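Signal recognition particle 19 kDa protein (Pyrococcus furiosus, PDB 3DLU) probably binds 7S RNA directly and mediates binding of the SRP54 subunit in the archaeal signal recognition particle, which targets nascent membrane proteins to the membrane. Local coordinates at residues Arg39-Glu42 against Lys47-Arg50; Glu35-Ala40 against Gly71-Glu76. All blocks are in the same frame, centred on the assembly; numbering follows the deposited sequence.

Interaction 1 (Arg39-Glu42 against Lys47-Arg50)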
# COMPACT_ATOMS: atom_id res chain seq x y z
N ARG A 39 18.30 0.83 0.26
CA ARG A 39 19.67 1.19 -0.08
C ARG A 39 20.68 0.29 0.63
O ARG A 39 21.64 -0.19 0.00
CB ARG A 39 19.96 2.66 0.25
CG ARG A 39 21.35 3.08 -0.17
CD ARG A 39 21.66 4.50 0.28
NE ARG A 39 23.08 4.80 0.11
CZ ARG A 39 23.67 5.91 0.54
NH1 ARG A 39 22.97 6.82 1.19
NH2 ARG A 39 24.97 6.09 0.33
N ALA A 40 20.47 0.07 1.93
CA ALA A 40 21.33 -0.83 2.71
C ALA A 40 21.33 -2.26 2.18
O ALA A 40 22.39 -2.88 2.05
CB ALA A 40 20.92 -0.82 4.19
N ALA A 41 20.15 -2.79 1.87
CA ALA A 41 20.02 -4.16 1.37
C ALA A 41 20.81 -4.34 0.08
O ALA A 41 21.51 -5.33 -0.09
CB ALA A 41 18.54 -4.54 1.16
N GLU A 42 20.70 -3.36 -0.81
CA GLU A 42 21.38 -3.41 -2.10
C GLU A 42 22.89 -3.36 -1.89
O GLU A 42 23.63 -4.13 -2.48
CB GLU A 42 20.91 -2.25 -2.98
CG GLU A 42 19.47 -2.44 -3.50
CD GLU A 42 18.93 -1.19 -4.18
OE1 GLU A 42 19.53 -0.10 -4.01
OE2 GLU A 42 17.90 -1.30 -4.87
N LYS A 47 18.82 -9.30 -2.24
CA LYS A 47 17.95 -9.04 -3.38
C LYS A 47 16.63 -8.48 -2.88
O LYS A 47 16.04 -9.04 -1.96
CB LYS A 47 17.73 -10.32 -4.19
CG LYS A 47 16.83 -10.10 -5.39
CD LYS A 47 16.71 -11.37 -6.22
CE LYS A 47 16.05 -11.08 -7.56
NZ LYS A 47 15.76 -12.33 -8.32
N VAL A 48 16.20 -7.37 -3.46
CA VAL A 48 14.92 -6.75 -3.10
C VAL A 48 13.78 -7.28 -3.97
O VAL A 48 13.81 -7.16 -5.20
CB VAL A 48 15.00 -5.22 -3.19
CG1 VAL A 48 13.69 -4.59 -2.76
CG2 VAL A 48 16.14 -4.71 -2.31
N ILE A 49 12.79 -7.85 -3.31
CA ILE A 49 11.65 -8.53 -3.94
C ILE A 49 10.40 -7.63 -4.01
O ILE A 49 9.74 -7.55 -5.06
CB ILE A 49 11.32 -9.84 -3.18
CG1 ILE A 49 12.54 -10.77 -3.14
CG2 ILE A 49 10.10 -10.54 -3.77
CD1 ILE A 49 13.14 -11.07 -4.52
N ARG A 50 10.07 -6.98 -2.90
CA ARG A 50 8.94 -6.04 -2.85
C ARG A 50 9.26 -4.87 -1.94
O ARG A 50 9.86 -5.05 -0.89
CB ARG A 50 7.67 -6.72 -2.31
CG ARG A 50 6.52 -5.70 -2.05
CD ARG A 50 5.22 -6.36 -1.58
NE ARG A 50 4.06 -5.47 -1.69
CZ ARG A 50 3.25 -5.14 -0.69
NH1 ARG A 50 3.45 -5.63 0.53
NH2 ARG A 50 2.21 -4.34 -0.90
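A41 and E42, near the end of helix 34-43, both rest on one methyl group of V48, at the start of strand 47-56. Before them, R39 extends away from the strand and makes a cation-pi contact with F95, while A40 packs against I88 and I92 of helix 81-100; A40 lies on the side of its helix that faces helix 81-100, and A41 on the side that faces the sheet. A41 points its CB at V48, where A41 CB lies 4.2 Å from V48 CG2. With CG1 anti to the backbone N (chi1 -178°), V48 has CG2 on the side of the helix, and in one of its two modelled conformers L75 of strand 68-76 also reaches A41 and V48. This is one corner of the beta-alpha-beta-beta-alpha fold of SRP19, in which a short loop returns the chain from helix 34-43 into the outermost strand of the sheet within this chain. E42 comes next, its carboxylate carried beyond the contact. The methylene does the touching: E42 CG sits 4.2 Å from V48 CG2, covering that methyl from the exposed flank. Further along the strand, I49 and R50 both face V74 in a classic beta bulge. R50 turns its guanidinium group to the assembly, with salt bridges to D54 of the second subunit and E52 of the third.

Interaction 2 (Glu35-Ala40 against Gly71-Glu76); sequences EEIVRA and GMIVLE
I37 and I73 make the tight part of this contact, the helix side chain meeting the strand side chain at a slant. The terminal methyl of I73 sits in the fork of I37: I73 CD1 is 3.7 Å from I37 CG2 and 4.0 Å from I37 CD1, so both branches of I37 bear on it. I37 opens that fork to the strand by holding CG2 anti to the backbone N and CG1 anti to the carbonyl carbon (chi1 -67°). V6 of strand 3-6 and I92 of helix 81-100 also touch I37, which places the pair in the layer between the sheet and the two helices. One residue on, the fit is slacker. V38 is partly exposed and brings a single methyl alongside, with V38 CG2 4.2 Å from I73 CG1, and it also leans on V51 of strand 47-56. On the other face of the strand M72 and V74 pack on W7 of the third subunit. No hydrogen bond or salt bridge joins 35-40 to 71-76, so their seating here rests on the fit of branched aliphatic side chains.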
# COMPACT_ATOMS: atom_id res chain seq x y z
N GLU A 35 13.33 3.60 2.24
CA GLU A 35 14.34 3.81 1.20
C GLU A 35 15.75 3.56 1.73
O GLU A 35 16.63 3.11 1.00
CB GLU A 35 14.24 5.22 0.63
N GLU A 36 15.97 3.84 3.01
CA GLU A 36 17.28 3.58 3.60
C GLU A 36 17.53 2.08 3.72
O GLU A 36 18.65 1.61 3.50
CB GLU A 36 17.39 4.24 4.99
CG GLU A 36 17.54 5.76 4.95
CD GLU A 36 17.66 6.36 6.34
OE1 GLU A 36 16.75 6.11 7.16
OE2 GLU A 36 18.66 7.05 6.63
N ILE A 37 16.50 1.35 4.10
CA ILE A 37 16.57 -0.10 4.20
C ILE A 37 16.84 -0.70 2.82
O ILE A 37 17.64 -1.62 2.68
CB ILE A 37 15.28 -0.65 4.80
CG1 ILE A 37 15.20 -0.19 6.27
CG2 ILE A 37 15.21 -2.18 4.71
CD1 ILE A 37 13.83 -0.35 6.91
N VAL A 38 16.18 -0.17 1.80
CA VAL A 38 16.40 -0.68 0.45
C VAL A 38 17.84 -0.39 0.01
O VAL A 38 18.52 -1.27 -0.52
CB VAL A 38 15.41 -0.08 -0.56
CG1 VAL A 38 15.85 -0.38 -2.00
CG2 VAL A 38 14.01 -0.62 -0.30
N ARG A 39 18.30 0.83 0.26
CA ARG A 39 19.67 1.19 -0.08
C ARG A 39 20.68 0.29 0.63
O ARG A 39 21.64 -0.19 0.00
CB ARG A 39 19.96 2.66 0.25
CG ARG A 39 21.35 3.08 -0.17
CD ARG A 39 21.66 4.50 0.28
NE ARG A 39 23.08 4.80 0.11
CZ ARG A 39 23.67 5.91 0.54
NH1 ARG A 39 22.97 6.82 1.19
NH2 ARG A 39 24.97 6.09 0.33
N ALA A 40 20.47 0.07 1.93
CA ALA A 40 21.33 -0.83 2.71
C ALA A 40 21.33 -2.26 2.18
O ALA A 40 22.39 -2.88 2.05
CB ALA A 40 20.92 -0.82 4.19
N GLY A 71 5.47 1.06 6.08
CA GLY A 71 6.00 0.29 4.97
C GLY A 71 6.54 -1.08 5.32
O GLY A 71 6.51 -1.50 6.48
N MET A 72 7.02 -1.77 4.29
CA MET A 72 7.62 -3.09 4.46
C MET A 72 8.44 -3.43 3.24
O MET A 72 8.21 -2.88 2.15
CB MET A 72 6.57 -4.18 4.70
CG MET A 72 5.68 -4.49 3.47
SD MET A 72 6.29 -5.78 2.35
CE MET A 72 5.39 -7.25 2.94
N ILE A 73 9.42 -4.30 3.42
CA ILE A 73 10.30 -4.69 2.34
C ILE A 73 10.39 -6.20 2.39
O ILE A 73 10.55 -6.78 3.46
CB ILE A 73 11.75 -4.13 2.51
CG1 ILE A 73 11.75 -2.60 2.67
CG2 ILE A 73 12.60 -4.53 1.31
CD1 ILE A 73 11.57 -2.11 4.10
N VAL A 74 10.26 -6.85 1.24
CA VAL A 74 10.54 -8.27 1.15
C VAL A 74 11.92 -8.38 0.51
O VAL A 74 12.18 -7.77 -0.53
CB VAL A 74 9.50 -8.99 0.27
CG1 VAL A 74 9.87 -10.45 0.14
CG2 VAL A 74 8.09 -8.84 0.88
N LEU A 75 12.79 -9.15 1.16
CA LEU A 75 14.18 -9.31 0.76
C LEU A 75 14.60 -10.78 0.69
O LEU A 75 13.97 -11.64 1.30
CB LEU A 75 15.10 -8.60 1.77
CG LEU A 75 15.01 -7.09 1.93
CD1 LEU A 75 15.91 -6.62 3.07
CD2 LEU A 75 15.40 -6.39 0.62
N GLU A 76 15.66 -11.07 -0.06
CA GLU A 76 16.32 -12.37 0.03
C GLU A 76 17.75 -12.13 0.48
O GLU A 76 18.42 -11.24 -0.04
CB GLU A 76 16.31 -13.07 -1.34
CG GLU A 76 14.98 -13.70 -1.65
CD GLU A 76 14.93 -14.32 -3.04
OE1 GLU A 76 15.77 -13.98 -3.88
OE2 GLU A 76 14.03 -15.15 -3.26

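How the interactions relate
Both interactions seat helix 34-43 on the same antiparallel sheet. Interaction 2 sets residues from its middle on the central strand 68-76, close to the centre of the folded chain, and buries more surface; interaction 1 sets its last turn on outer strand 47-56, in a partly buried place. Each is apolar, but the central contact is mainly isoleucine against isoleucine, whereas at the outer strand an alanine and the methylene of an exposed glutamate suffice. The two strands are neighbours, joined by backbone hydrogen bonds, probably including one from V74 N to R50 O at 2.8 Å. On the sheet face turned from the helix, R50 NH1 lies 3.4 Å from M72 SD, beside the subunit interfaces.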